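Local coordinates for protein DNA photolyase (PDB 4U63) that probably repairs cyclobutane pyrimidine dimers in ultraviolet-damaged DNA with light, using a bound FAD cofactor and a methenyltetrahydrofolate antenna chromophore, at residues 70-75 with 223-228; 149-154 with 269-274; 232-237 with 258-263; 357-362 with 391-396. All coordinates share one frame; numbering follows the deposited sequence. Where two conformers were deposited one is given.

Interaction 1 of 4, residues 70-75 with 223-228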
# COMPACT_ATOMS: atom_id res chain seq x y z
N GLN A 70 -2.50 8.72 3.58
CA GLN A 70 -3.47 7.68 3.87
C GLN A 70 -4.64 8.18 4.74
O GLN A 70 -5.73 7.60 4.70
CB GLN A 70 -2.77 6.48 4.51
CG GLN A 70 -3.48 5.18 4.24
CD GLN A 70 -2.56 4.00 4.39
OE1 GLN A 70 -2.18 3.65 5.50
NE2 GLN A 70 -2.17 3.39 3.28
N GLU A 71 -4.42 9.24 5.52
CA GLU A 71 -5.51 9.90 6.25
C GLU A 71 -6.48 10.57 5.27
O GLU A 71 -7.70 10.50 5.45
CB GLU A 71 -4.97 10.91 7.25
CG GLU A 71 -4.32 10.26 8.46
CD GLU A 71 -3.74 11.26 9.43
OE1 GLU A 71 -3.44 12.40 9.03
OE2 GLU A 71 -3.56 10.90 10.60
N TRP A 72 -5.94 11.22 4.24
CA TRP A 72 -6.78 11.74 3.15
C TRP A 72 -7.59 10.61 2.55
O TRP A 72 -8.80 10.75 2.36
CB TRP A 72 -5.92 12.40 2.07
CG TRP A 72 -6.68 12.91 0.90
CD1 TRP A 72 -7.16 14.17 0.74
CD2 TRP A 72 -7.04 12.19 -0.29
NE1 TRP A 72 -7.80 14.28 -0.46
CE2 TRP A 72 -7.75 13.08 -1.12
CE3 TRP A 72 -6.84 10.88 -0.73
CZ2 TRP A 72 -8.25 12.71 -2.37
CZ3 TRP A 72 -7.34 10.50 -1.97
CH2 TRP A 72 -8.04 11.41 -2.78
N TRP A 73 -6.93 9.49 2.27
CA TRP A 73 -7.59 8.31 1.71
C TRP A 73 -8.70 7.81 2.64
O TRP A 73 -9.84 7.56 2.20
CB TRP A 73 -6.58 7.19 1.44
CG TRP A 73 -7.19 6.11 0.61
CD1 TRP A 73 -7.98 5.09 1.05
CD2 TRP A 73 -7.11 5.98 -0.81
NE1 TRP A 73 -8.39 4.32 -0.01
CE2 TRP A 73 -7.87 4.84 -1.17
CE3 TRP A 73 -6.47 6.71 -1.83
CZ2 TRP A 73 -8.00 4.41 -2.49
CZ3 TRP A 73 -6.60 6.27 -3.14
CH2 TRP A 73 -7.37 5.14 -3.46
N LEU A 74 -8.38 7.68 3.92
CA LEU A 74 -9.31 7.13 4.89
C LEU A 74 -10.58 7.95 5.02
O LEU A 74 -11.66 7.40 5.10
CB LEU A 74 -8.66 6.99 6.27
CG LEU A 74 -9.57 6.47 7.40
CD1 LEU A 74 -9.99 5.04 7.12
CD2 LEU A 74 -8.90 6.57 8.76
N HIS A 75 -10.43 9.28 5.05
CA HIS A 75 -11.60 10.15 5.12
C HIS A 75 -12.60 9.81 4.01
O HIS A 75 -13.78 9.55 4.25
CB HIS A 75 -11.19 11.60 4.98
CG HIS A 75 -12.34 12.55 4.98
ND1 HIS A 75 -12.78 13.18 6.13
CD2 HIS A 75 -13.16 12.96 3.98
CE1 HIS A 75 -13.82 13.94 5.83
NE2 HIS A 75 -14.07 13.82 4.53
N TRP A 223 -7.25 9.63 -7.99
CA TRP A 223 -7.87 8.71 -7.05
C TRP A 223 -9.32 9.00 -6.72
O TRP A 223 -9.72 10.16 -6.62
CB TRP A 223 -7.09 8.74 -5.74
CG TRP A 223 -5.65 8.40 -5.89
CD1 TRP A 223 -4.59 9.20 -5.60
CD2 TRP A 223 -5.11 7.16 -6.35
NE1 TRP A 223 -3.41 8.54 -5.87
CE2 TRP A 223 -3.71 7.28 -6.33
CE3 TRP A 223 -5.68 5.96 -6.79
CZ2 TRP A 223 -2.86 6.24 -6.73
CZ3 TRP A 223 -4.85 4.93 -7.19
CH2 TRP A 223 -3.44 5.07 -7.16
N THR A 224 -10.09 7.92 -6.54
CA THR A 224 -11.46 7.97 -6.02
C THR A 224 -11.54 6.90 -4.93
O THR A 224 -11.86 5.74 -5.22
CB THR A 224 -12.48 7.71 -7.14
OG1 THR A 224 -12.31 8.69 -8.16
CG2 THR A 224 -13.93 7.78 -6.64
N PRO A 225 -11.20 7.26 -3.69
CA PRO A 225 -11.19 6.24 -2.64
C PRO A 225 -12.54 5.58 -2.41
O PRO A 225 -13.58 6.21 -2.56
CB PRO A 225 -10.75 7.03 -1.40
CG PRO A 225 -9.90 8.11 -1.96
CD PRO A 225 -10.66 8.53 -3.19
N GLY A 226 -12.49 4.30 -2.06
CA GLY A 226 -13.66 3.53 -1.73
C GLY A 226 -13.87 2.37 -2.67
O GLY A 226 -13.16 2.22 -3.67
N GLU A 227 -14.86 1.55 -2.34
CA GLU A 227 -15.17 0.34 -3.09
C GLU A 227 -15.58 0.59 -4.55
O GLU A 227 -15.11 -0.09 -5.46
CB GLU A 227 -16.28 -0.42 -2.38
CG GLU A 227 -16.62 -1.71 -3.07
CD GLU A 227 -17.48 -2.59 -2.22
OE1 GLU A 227 -18.35 -2.07 -1.47
OE2 GLU A 227 -17.29 -3.81 -2.31
N THR A 228 -16.47 1.54 -4.77
CA THR A 228 -16.88 1.90 -6.15
C THR A 228 -15.66 2.32 -6.99
O THR A 228 -15.50 1.87 -8.13
CB THR A 228 -17.95 3.00 -6.15
OG1 THR A 228 -19.12 2.50 -5.49
CG2 THR A 228 -18.30 3.43 -7.58
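Trp-73 and Pro-225 meet over the indole face of the tryptophan, and Trp-73 carries the largest share of the contact. Its CB leaves helix 68-87 with CG anti to the backbone N (chi1 -168°), which swings the indole across to residues 223-228. CG and CD1 pass Pro-225 CB at the limit of contact; further out, CE2 lies 3.6 Å from that same CB, with NE1 beside it. CD2 and CE3 lie against Pro-225 CG, which stands over the six-membered ring, 3.7 Å from its centroid and 12° off the normal, a CH-pi contact; CZ2 lies against Pro-225 CA. The helix belongs to the N-terminal alpha/beta domain of the photolyase fold, with its five-stranded parallel sheet, and the proline lies in the connection just before helix 227-238, whose N-cap is Gly-226. At the tip, Trp-73 CZ3 reaches Trp-223 CG at 3.6 Å and CH2 approaches Trp-223 CE3 at 3.8 Å. The edge of Trp-73 thus points at the face of Trp-223, an offset edge-to-face pair with planes at 72°. Trp-72 flanks the proline, its CZ3 3.5 Å from Pro-225 CG. Trp-73 NE1 bonds outward to Glu-268 and Trp-223 NE1 to the carbonyl of His-357.

Interaction 2 of 4, residues 149-154 with 269-274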
# COMPACT_ATOMS: atom_id res chain seq x y z
N GLN A 149 -8.24 -10.66 3.30
CA GLN A 149 -7.17 -9.71 3.01
C GLN A 149 -6.10 -10.32 2.09
O GLN A 149 -5.54 -9.62 1.24
CB GLN A 149 -6.50 -9.22 4.30
CG GLN A 149 -5.42 -8.17 4.08
CD GLN A 149 -4.70 -7.77 5.35
OE1 GLN A 149 -4.79 -8.44 6.34
NE2 GLN A 149 -3.97 -6.66 5.29
N LEU A 150 -5.82 -11.61 2.28
CA LEU A 150 -4.81 -12.33 1.53
C LEU A 150 -5.36 -13.59 0.85
O LEU A 150 -6.27 -14.24 1.36
CB LEU A 150 -3.67 -12.76 2.48
CG LEU A 150 -2.93 -11.66 3.24
CD1 LEU A 150 -1.93 -12.27 4.22
CD2 LEU A 150 -2.22 -10.72 2.28
N LEU A 151 -4.77 -13.93 -0.28
CA LEU A 151 -5.04 -15.19 -0.98
C LEU A 151 -4.56 -16.40 -0.20
O LEU A 151 -5.14 -17.48 -0.32
CB LEU A 151 -4.35 -15.18 -2.34
CG LEU A 151 -4.82 -14.13 -3.35
CD1 LEU A 151 -3.93 -14.17 -4.58
CD2 LEU A 151 -6.27 -14.37 -3.70
N HIS A 152 -3.49 -16.24 0.57
CA HIS A 152 -2.91 -17.36 1.34
C HIS A 152 -2.97 -17.06 2.83
O HIS A 152 -3.19 -15.92 3.23
CB HIS A 152 -1.48 -17.66 0.87
CG HIS A 152 -0.42 -16.90 1.61
ND1 HIS A 152 -0.20 -15.56 1.42
CD2 HIS A 152 0.50 -17.30 2.53
CE1 HIS A 152 0.78 -15.15 2.19
NE2 HIS A 152 1.23 -16.19 2.87
N GLU A 153 -2.75 -18.10 3.63
CA GLU A 153 -2.73 -17.99 5.08
C GLU A 153 -1.26 -18.06 5.50
O GLU A 153 -0.67 -19.12 5.44
CB GLU A 153 -3.54 -19.13 5.71
CG GLU A 153 -5.05 -18.85 5.82
CD GLU A 153 -5.42 -17.87 6.95
OE1 GLU A 153 -4.83 -17.95 8.05
OE2 GLU A 153 -6.31 -17.03 6.75
N PRO A 154 -0.67 -16.91 5.89
CA PRO A 154 0.78 -16.95 6.16
C PRO A 154 1.20 -17.88 7.29
O PRO A 154 2.31 -18.38 7.25
CB PRO A 154 1.15 -15.50 6.50
CG PRO A 154 -0.12 -14.77 6.67
CD PRO A 154 -1.20 -15.53 5.97
N ILE A 269 -11.11 -3.63 -2.06
CA ILE A 269 -11.30 -4.74 -2.98
C ILE A 269 -10.42 -5.88 -2.48
O ILE A 269 -9.34 -5.64 -1.95
CB ILE A 269 -10.97 -4.33 -4.44
CG1 ILE A 269 -11.39 -5.43 -5.42
CG2 ILE A 269 -9.49 -3.98 -4.61
CD1 ILE A 269 -11.51 -4.94 -6.84
N SER A 270 -10.89 -7.12 -2.60
CA SER A 270 -10.12 -8.28 -2.18
C SER A 270 -9.18 -8.76 -3.28
O SER A 270 -9.49 -8.62 -4.46
CB SER A 270 -11.05 -9.42 -1.79
OG SER A 270 -11.62 -10.05 -2.92
N PRO A 271 -8.03 -9.37 -2.91
CA PRO A 271 -7.17 -9.91 -3.96
C PRO A 271 -7.85 -11.06 -4.73
O PRO A 271 -7.54 -11.27 -5.89
CB PRO A 271 -5.93 -10.38 -3.19
CG PRO A 271 -6.44 -10.63 -1.80
CD PRO A 271 -7.41 -9.52 -1.59
N ALA A 272 -8.78 -11.78 -4.09
CA ALA A 272 -9.51 -12.85 -4.79
C ALA A 272 -10.38 -12.27 -5.89
O ALA A 272 -10.48 -12.86 -6.95
CB ALA A 272 -10.36 -13.67 -3.84
N ALA A 273 -11.00 -11.11 -5.64
CA ALA A 273 -11.82 -10.44 -6.67
C ALA A 273 -10.95 -10.00 -7.85
O ALA A 273 -11.31 -10.19 -9.00
CB ALA A 273 -12.55 -9.24 -6.09
N VAL A 274 -9.79 -9.43 -7.55
CA VAL A 274 -8.83 -9.03 -8.59
C VAL A 274 -8.38 -10.26 -9.41
O VAL A 274 -8.41 -10.23 -10.64
CB VAL A 274 -7.60 -8.32 -7.99
CG1 VAL A 274 -6.58 -7.98 -9.07
CG2 VAL A 274 -8.02 -7.05 -7.26
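A small, partly buried apolar contact joins Leu-151 to Pro-271 and Ala-272, where the loop that follows strand 142-146 meets the start of helix 271-276. No hydrogen bond crosses between the two segments. Leu-151 carries CG anti to its carbonyl carbon (chi1 -63°), and the isobutyl group runs past the pyrrolidine ring in the opposite direction. Its CG comes 3.9 Å from Pro-271 CB, while the CD2 branch reaches further along the helix start, 3.6 Å from Ala-272 N and 4.2 Å from Ala-272 CB. One methyl branch therefore touches both the backbone and the side chain of the first helical turn. Pro-271 also faces the loop backbone: its CG lies 3.3 Å from Gln-149 O, and its CD is almost as near to that oxygen. The same carbonyl accepts a hydrogen bond from Arg-300, so its polar demand is met by a residue outside the contact. Leu-151 N is likewise taken up by Glu-301, and helix 287-309 thereby holds the loop backbone at two points beside the proline. On the helical side, Ser-270 OG accepts from Ala-273 N at 3.0 Å with an N-H...O angle of 154°, and this hydroxyl also pairs with Asp-39. A serine N-cap followed by proline at the first helical position, with the side-chain oxygen bonded to the amide three residues on, is a classical helix start; here it is packed against a loop leading out of the N-terminal alpha/beta domain of the photolyase fold.

Interaction 3 of 4, residues 232-237 with 258-263; sequences DKLDDF and SLLSPH. With FAD (flavin-adenine dinucleotide), chain C.
Helix 227-238 runs alongside the turn that leads into helix 261-265, with CA atoms 5.4 Å apart at Phe-237 and Ser-258 and 6.5 Å apart at Lys-233 and Leu-260. The turn is part of the FAD site of the photolyase fold, and Ser-258 shapes it as an ST turn, its OG accepting from Leu-260 N. Phe-237 turns one ring face to this serine: Ser-258 CB sits over the ring centre, 3.7 Å from the centroid and 13° off the normal, a CH-pi contact. One turn back, Lys-233 bends at chi2 (-81°) and again at chi4, so that its aliphatic part wraps the turn. CB meets Leu-260 CD2, CG lies by the imidazole of His-263, and CE approaches Leu-259 CB. Leu-234 adds an apolar touch, its CD1 4.0 Å from Leu-260 CD1. Water bridges the two segments twice, one molecule donating to both Lys-233 O and Ser-258 O, the other linking Lys-233 NZ with His-263 NE2 in the plane of the imidazole. The ammonium group also reaches Ile-222 O, and His-263 ND1 pairs with Glu-268. Beyond the turn lies the cofactor's diphosphate, which this turn grips with three backbone amides and one hydroxyl. Leu-259 N donates to O1P of FAD at 2.8 Å, and Ser-261 N makes a weak bond to O2P. The other phosphate is held from two atoms of one residue: Ser-258 N donates to O2A at 2.9 Å, and Ser-258 OG donates to the same oxygen at 2.6 Å.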
# COMPACT_ATOMS: atom_id res chain seq x y z
N ASP A 232 -14.12 0.44 -10.26
CA ASP A 232 -13.86 1.24 -11.47
C ASP A 232 -12.41 1.07 -11.96
O ASP A 232 -12.17 0.91 -13.15
CB ASP A 232 -14.15 2.72 -11.24
CG ASP A 232 -15.64 3.04 -11.14
OD1 ASP A 232 -16.50 2.19 -11.47
OD2 ASP A 232 -15.96 4.18 -10.71
N LYS A 233 -11.45 1.10 -11.03
CA LYS A 233 -10.03 0.86 -11.40
C LYS A 233 -9.81 -0.54 -11.94
O LYS A 233 -9.11 -0.74 -12.93
CB LYS A 233 -9.10 1.07 -10.19
CG LYS A 233 -8.86 2.53 -9.84
CD LYS A 233 -7.81 3.17 -10.72
CE LYS A 233 -7.35 4.52 -10.17
NZ LYS A 233 -8.41 5.55 -10.23
N LEU A 234 -10.40 -1.53 -11.28
CA LEU A 234 -10.26 -2.91 -11.73
C LEU A 234 -10.87 -3.08 -13.12
O LEU A 234 -10.22 -3.63 -14.03
CB LEU A 234 -10.88 -3.88 -10.74
CG LEU A 234 -10.83 -5.36 -11.14
CD1 LEU A 234 -9.41 -5.85 -11.32
CD2 LEU A 234 -11.57 -6.20 -10.11
N ASP A 235 -12.11 -2.63 -13.28
CA ASP A 235 -12.83 -2.70 -14.57
C ASP A 235 -12.04 -2.06 -15.71
O ASP A 235 -11.91 -2.63 -16.82
CB ASP A 235 -14.19 -1.99 -14.48
CG ASP A 235 -15.23 -2.77 -13.68
OD1 ASP A 235 -14.99 -3.94 -13.31
OD2 ASP A 235 -16.31 -2.20 -13.42
N ASP A 236 -11.54 -0.86 -15.46
CA ASP A 236 -10.79 -0.14 -16.47
C ASP A 236 -9.49 -0.86 -16.84
O ASP A 236 -9.10 -0.89 -18.01
CB ASP A 236 -10.48 1.28 -15.99
CG ASP A 236 -9.84 2.12 -17.08
OD1 ASP A 236 -10.42 2.21 -18.20
OD2 ASP A 236 -8.77 2.68 -16.82
N PHE A 237 -8.83 -1.46 -15.84
CA PHE A 237 -7.61 -2.19 -16.09
C PHE A 237 -7.87 -3.44 -16.94
O PHE A 237 -7.15 -3.70 -17.91
CB PHE A 237 -6.92 -2.58 -14.78
CG PHE A 237 -5.61 -3.28 -14.98
CD1 PHE A 237 -4.53 -2.59 -15.53
CD2 PHE A 237 -5.44 -4.62 -14.62
CE1 PHE A 237 -3.31 -3.23 -15.71
CE2 PHE A 237 -4.23 -5.26 -14.81
CZ PHE A 237 -3.17 -4.56 -15.36
N SER A 258 -2.25 -1.06 -12.99
CA SER A 258 -3.66 -1.05 -12.54
C SER A 258 -4.06 0.11 -11.61
O SER A 258 -5.22 0.47 -11.56
CB SER A 258 -3.99 -2.35 -11.83
OG SER A 258 -3.38 -2.41 -10.54
N LEU A 259 -3.10 0.65 -10.86
CA LEU A 259 -3.36 1.66 -9.83
C LEU A 259 -4.35 1.14 -8.75
O LEU A 259 -5.11 1.88 -8.16
CB LEU A 259 -3.82 2.99 -10.45
CG LEU A 259 -2.86 3.68 -11.43
CD1 LEU A 259 -3.47 4.98 -11.91
CD2 LEU A 259 -1.49 3.93 -10.83
N LEU A 260 -4.30 -0.17 -8.50
CA LEU A 260 -5.15 -0.77 -7.49
C LEU A 260 -4.53 -0.71 -6.09
O LEU A 260 -5.23 -0.97 -5.10
CB LEU A 260 -5.43 -2.23 -7.86
CG LEU A 260 -6.48 -2.41 -8.97
CD1 LEU A 260 -6.47 -3.86 -9.45
CD2 LEU A 260 -7.88 -2.02 -8.49
N SER A 261 -3.25 -0.36 -5.99
CA SER A 261 -2.52 -0.55 -4.71
C SER A 261 -3.19 0.08 -3.48
O SER A 261 -3.28 -0.59 -2.45
CB SER A 261 -1.04 -0.12 -4.81
OG SER A 261 -0.88 1.22 -5.22
N PRO A 262 -3.67 1.35 -3.56
CA PRO A 262 -4.27 1.89 -2.33
C PRO A 262 -5.64 1.29 -2.02
O PRO A 262 -6.05 1.26 -0.86
CB PRO A 262 -4.39 3.38 -2.63
CG PRO A 262 -4.56 3.43 -4.10
CD PRO A 262 -3.68 2.35 -4.64
N HIS A 263 -6.34 0.82 -3.05
CA HIS A 263 -7.61 0.12 -2.85
C HIS A 263 -7.38 -1.22 -2.16
O HIS A 263 -8.13 -1.59 -1.28
CB HIS A 263 -8.34 -0.06 -4.19
CG HIS A 263 -8.74 1.23 -4.82
ND1 HIS A 263 -9.76 2.01 -4.32
CD2 HIS A 263 -8.27 1.88 -5.91
CE1 HIS A 263 -9.90 3.08 -5.08
NE2 HIS A 263 -9.01 3.03 -6.05
PA FAD C . 0.40 -3.07 -10.52
O1A FAD C . 1.62 -3.20 -11.38
O2A FAD C . -0.92 -2.84 -11.16
O5B FAD C . 0.39 -4.37 -9.57
C5B FAD C . -0.81 -4.89 -9.01
C4B FAD C . -0.72 -5.03 -7.49
O4B FAD C . 0.33 -5.92 -7.12
C3B FAD C . -0.42 -3.73 -6.79
O3B FAD C . -1.59 -2.91 -6.65
C2B FAD C . 0.15 -4.22 -5.47
O2B FAD C . -0.88 -4.58 -4.55
C1B FAD C . 0.90 -5.46 -5.88
N9A FAD C . 2.35 -5.24 -6.12
C8A FAD C . 2.92 -4.93 -7.30
N7A FAD C . 4.26 -4.83 -7.18
C5A FAD C . 4.57 -5.11 -5.89
C6A FAD C . 5.81 -5.16 -5.11
N6A FAD C . 6.99 -4.92 -5.70
N1A FAD C . 5.70 -5.47 -3.80
C2A FAD C . 4.50 -5.70 -3.21
N3A FAD C . 3.33 -5.67 -3.88
C4A FAD C . 3.31 -5.37 -5.20
N1 FAD C . 3.35 -1.38 -2.60
C2 FAD C . 2.32 -1.16 -1.77
O2 FAD C . 1.22 -1.69 -2.06
N3 FAD C . 2.45 -0.41 -0.64
C4 FAD C . 3.62 0.16 -0.29
O4 FAD C . 3.74 0.85 0.76
C4X FAD C . 4.80 -0.02 -1.17
N5 FAD C . 6.02 0.53 -0.92
C5X FAD C . 7.08 0.31 -1.75
C6 FAD C . 8.33 0.85 -1.49
C7 FAD C . 9.41 0.63 -2.34
C7M FAD C . 10.77 1.23 -2.03
C8 FAD C . 9.24 -0.18 -3.56
C8M FAD C . 10.38 -0.46 -4.52
C9 FAD C . 8.01 -0.72 -3.83
C9A FAD C . 6.91 -0.52 -2.99
N10 FAD C . 5.63 -1.08 -3.28
C10 FAD C . 4.57 -0.85 -2.39
C1' FAD C . 5.40 -1.96 -4.44
C2' FAD C . 4.94 -1.37 -5.76
O2' FAD C . 5.84 -0.33 -6.15
C3' FAD C . 3.51 -0.88 -5.70
O3' FAD C . 2.64 -1.90 -5.24
C4' FAD C . 3.09 -0.42 -7.09
O4' FAD C . 3.83 0.75 -7.45
C5' FAD C . 1.60 -0.12 -7.10
O5' FAD C . 1.15 0.32 -8.39
P FAD C . 0.00 -0.52 -9.13
O1P FAD C . -0.34 0.18 -10.39
O2P FAD C . -1.15 -0.78 -8.19
O3P FAD C . 0.75 -1.91 -9.44
O HOH W 1 -7.04 0.89 -13.51
O HOH W 2 -9.34 5.31 -7.52

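Interaction 4 of 4, residues 357-362 with 391-396. With FAD (flavin-adenine dinucleotide), chain C.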
# COMPACT_ATOMS: atom_id res chain seq x y z
N HIS A 357 0.84 13.32 -6.25
CA HIS A 357 -0.23 12.34 -6.45
C HIS A 357 -0.35 11.24 -5.39
O HIS A 357 -1.26 10.41 -5.45
CB HIS A 357 -0.06 11.69 -7.82
CG HIS A 357 -0.27 12.63 -8.97
ND1 HIS A 357 0.47 12.56 -10.13
CD2 HIS A 357 -1.12 13.67 -9.12
CE1 HIS A 357 0.07 13.51 -10.95
NE2 HIS A 357 -0.89 14.20 -10.37
N GLY A 358 0.56 11.21 -4.42
CA GLY A 358 0.51 10.21 -3.37
C GLY A 358 0.89 8.82 -3.81
O GLY A 358 0.55 7.85 -3.14
N THR A 359 1.61 8.72 -4.92
CA THR A 359 2.06 7.43 -5.42
C THR A 359 3.30 7.63 -6.29
O THR A 359 3.64 8.74 -6.65
CB THR A 359 0.96 6.70 -6.21
OG1 THR A 359 1.33 5.34 -6.42
CG2 THR A 359 0.68 7.38 -7.56
N MET A 360 3.95 6.53 -6.63
CA MET A 360 5.11 6.57 -7.49
C MET A 360 5.18 5.29 -8.29
O MET A 360 4.87 4.21 -7.77
CB MET A 360 6.38 6.75 -6.65
CG MET A 360 7.64 7.09 -7.45
SD MET A 360 9.17 7.05 -6.51
CE MET A 360 8.72 8.07 -5.10
N HIS A 361 5.58 5.41 -9.55
CA HIS A 361 5.76 4.21 -10.40
C HIS A 361 6.76 3.26 -9.73
O HIS A 361 7.77 3.71 -9.21
CB HIS A 361 6.25 4.63 -11.77
CG HIS A 361 6.28 3.51 -12.76
ND1 HIS A 361 7.35 2.67 -12.88
CD2 HIS A 361 5.35 3.09 -13.66
CE1 HIS A 361 7.10 1.78 -13.83
NE2 HIS A 361 5.90 2.01 -14.31
N ASN A 362 6.48 1.95 -9.77
CA ASN A 362 7.34 0.98 -9.06
C ASN A 362 8.82 1.01 -9.45
O ASN A 362 9.71 0.94 -8.58
CB ASN A 362 6.85 -0.46 -9.22
CG ASN A 362 7.79 -1.46 -8.52
OD1 ASN A 362 7.81 -1.53 -7.29
ND2 ASN A 362 8.58 -2.19 -9.30
N LEU A 391 2.64 7.98 0.76
CA LEU A 391 1.93 7.03 -0.11
C LEU A 391 0.51 6.79 0.34
O LEU A 391 0.27 6.43 1.48
CB LEU A 391 2.63 5.67 -0.10
CG LEU A 391 4.00 5.54 -0.78
CD1 LEU A 391 4.62 4.18 -0.44
CD2 LEU A 391 3.87 5.70 -2.29
N VAL A 392 -0.45 6.98 -0.58
CA VAL A 392 -1.82 6.53 -0.31
C VAL A 392 -1.88 5.00 -0.13
O VAL A 392 -2.77 4.51 0.57
CB VAL A 392 -2.86 7.02 -1.35
CG1 VAL A 392 -3.05 8.53 -1.23
CG2 VAL A 392 -2.51 6.61 -2.77
N ASP A 393 -0.95 4.27 -0.74
CA ASP A 393 -0.91 2.79 -0.65
C ASP A 393 0.02 2.24 0.42
O ASP A 393 0.25 1.02 0.45
CB ASP A 393 -0.61 2.13 -2.04
CG ASP A 393 0.82 2.37 -2.55
OD1 ASP A 393 1.75 2.72 -1.78
OD2 ASP A 393 1.02 2.20 -3.77
N ALA A 394 0.53 3.11 1.31
CA ALA A 394 1.46 2.66 2.34
C ALA A 394 0.96 1.39 3.00
O ALA A 394 -0.17 1.35 3.52
CB ALA A 394 1.69 3.75 3.37
N ASP A 395 1.80 0.36 2.99
CA ASP A 395 1.44 -0.95 3.50
C ASP A 395 2.55 -1.45 4.43
O ASP A 395 3.73 -1.38 4.07
CB ASP A 395 1.19 -1.90 2.33
CG ASP A 395 0.70 -3.24 2.78
OD1 ASP A 395 1.56 -4.05 3.20
OD2 ASP A 395 -0.54 -3.45 2.74
N PRO A 396 2.18 -1.95 5.63
CA PRO A 396 3.22 -2.33 6.61
C PRO A 396 4.10 -3.51 6.17
O PRO A 396 5.20 -3.68 6.67
CB PRO A 396 2.40 -2.69 7.85
CG PRO A 396 1.08 -3.11 7.31
CD PRO A 396 0.83 -2.23 6.14
PA FAD C . 0.40 -3.07 -10.52
O1A FAD C . 1.62 -3.20 -11.38
O2A FAD C . -0.92 -2.84 -11.16
O5B FAD C . 0.39 -4.37 -9.57
C5B FAD C . -0.81 -4.89 -9.01
C4B FAD C . -0.72 -5.03 -7.49
O4B FAD C . 0.33 -5.92 -7.12
C3B FAD C . -0.42 -3.73 -6.79
O3B FAD C . -1.59 -2.91 -6.65
C2B FAD C . 0.15 -4.22 -5.47
O2B FAD C . -0.88 -4.58 -4.55
C1B FAD C . 0.90 -5.46 -5.88
N9A FAD C . 2.35 -5.24 -6.12
C8A FAD C . 2.92 -4.93 -7.30
N7A FAD C . 4.26 -4.83 -7.18
C5A FAD C . 4.57 -5.11 -5.89
C6A FAD C . 5.81 -5.16 -5.11
N6A FAD C . 6.99 -4.92 -5.70
N1A FAD C . 5.70 -5.47 -3.80
C2A FAD C . 4.50 -5.70 -3.21
N3A FAD C . 3.33 -5.67 -3.88
C4A FAD C . 3.31 -5.37 -5.20
N1 FAD C . 3.35 -1.38 -2.60
C2 FAD C . 2.32 -1.16 -1.77
O2 FAD C . 1.22 -1.69 -2.06
N3 FAD C . 2.45 -0.41 -0.64
C4 FAD C . 3.62 0.16 -0.29
O4 FAD C . 3.74 0.85 0.76
C4X FAD C . 4.80 -0.02 -1.17
N5 FAD C . 6.02 0.53 -0.92
C5X FAD C . 7.08 0.31 -1.75
C6 FAD C . 8.33 0.85 -1.49
C7 FAD C . 9.41 0.63 -2.34
C7M FAD C . 10.77 1.23 -2.03
C8 FAD C . 9.24 -0.18 -3.56
C8M FAD C . 10.38 -0.46 -4.52
C9 FAD C . 8.01 -0.72 -3.83
C9A FAD C . 6.91 -0.52 -2.99
N10 FAD C . 5.63 -1.08 -3.28
C10 FAD C . 4.57 -0.85 -2.39
C1' FAD C . 5.40 -1.96 -4.44
C2' FAD C . 4.94 -1.37 -5.76
O2' FAD C . 5.84 -0.33 -6.15
C3' FAD C . 3.51 -0.88 -5.70
O3' FAD C . 2.64 -1.90 -5.24
C4' FAD C . 3.09 -0.42 -7.09
O4' FAD C . 3.83 0.75 -7.45
C5' FAD C . 1.60 -0.12 -7.10
O5' FAD C . 1.15 0.32 -8.39
P FAD C . 0.00 -0.52 -9.13
O1P FAD C . -0.34 0.18 -10.39
O2P FAD C . -1.15 -0.78 -8.19
O3P FAD C . 0.75 -1.91 -9.44
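Gly-358 and Leu-391 bring two loops of the FAD-binding domain together, their CA atoms 4.8 Å apart, in the all-helical part of the photolyase fold that holds both flavin and antenna folate. Gly-358 follows helix 345-357, leaves it with positive phi and touches the methenyltetrahydrofolate. Its carbonyl O accepts from Val-392 N at 2.9 Å, a nearly straight bond (N-H...O 163°) in the carbonyl plane, and Leu-391 CA makes a further CH...O contact with the same oxygen. Val-392 CG2 also closes to 3.3 Å from it. At Thr-359 the backbone packs against Leu-391, whose CD2 lies 4.0 Å from Thr-359 CA; with CG anti to the carbonyl carbon (chi1 -70°), the other branch, CD1, turns to the isoalloxazine and comes 3.6 Å from FAD O4. Met-360 touches Leu-391 only marginally, and its carbonyl is taken by Arg-365, which also forms a salt bridge with Asp-393 OD2, itself paired with the Ser-261 hydroxyl. His-361 is the N-cap of the next helix, its side chain accepting a weak bond from Arg-363 N, and Asn-362, the first residue within it, accepts from the ribityl chain, FAD O2' to OD1 at 2.6 Å. The type I turn Leu-391 to Ala-394 and the residue after it present their backbone to the flavin's pyrimidine edge: Asp-395 N donates to O4 at 3.0 Å, while FAD N3 donates to Asp-393 O at 2.8 Å.

From the N terminus, helix 68-87 meets residues 223-228 in interaction 1, closing a loop of 147 residues. Before that loop ends, residues 149-154 open interaction 2, which closes at 269-274, so the two cross. Interaction 3 closes a short loop of 20 residues wholly within that of interaction 2, and shares helix 227-238 with interaction 1. Interaction 4 follows in series, entirely within the FAD-binding domain. Interactions 1 and 2 tie the N-terminal alpha/beta domain to the connecting region and helix 271-276. Interactions 3 and 4 meet through Ser-261 OG and Asp-393 OD2, 2.6 Å apart, and both hold FAD; Gln-70 NE2 joins interaction 1 to Ala-394 O.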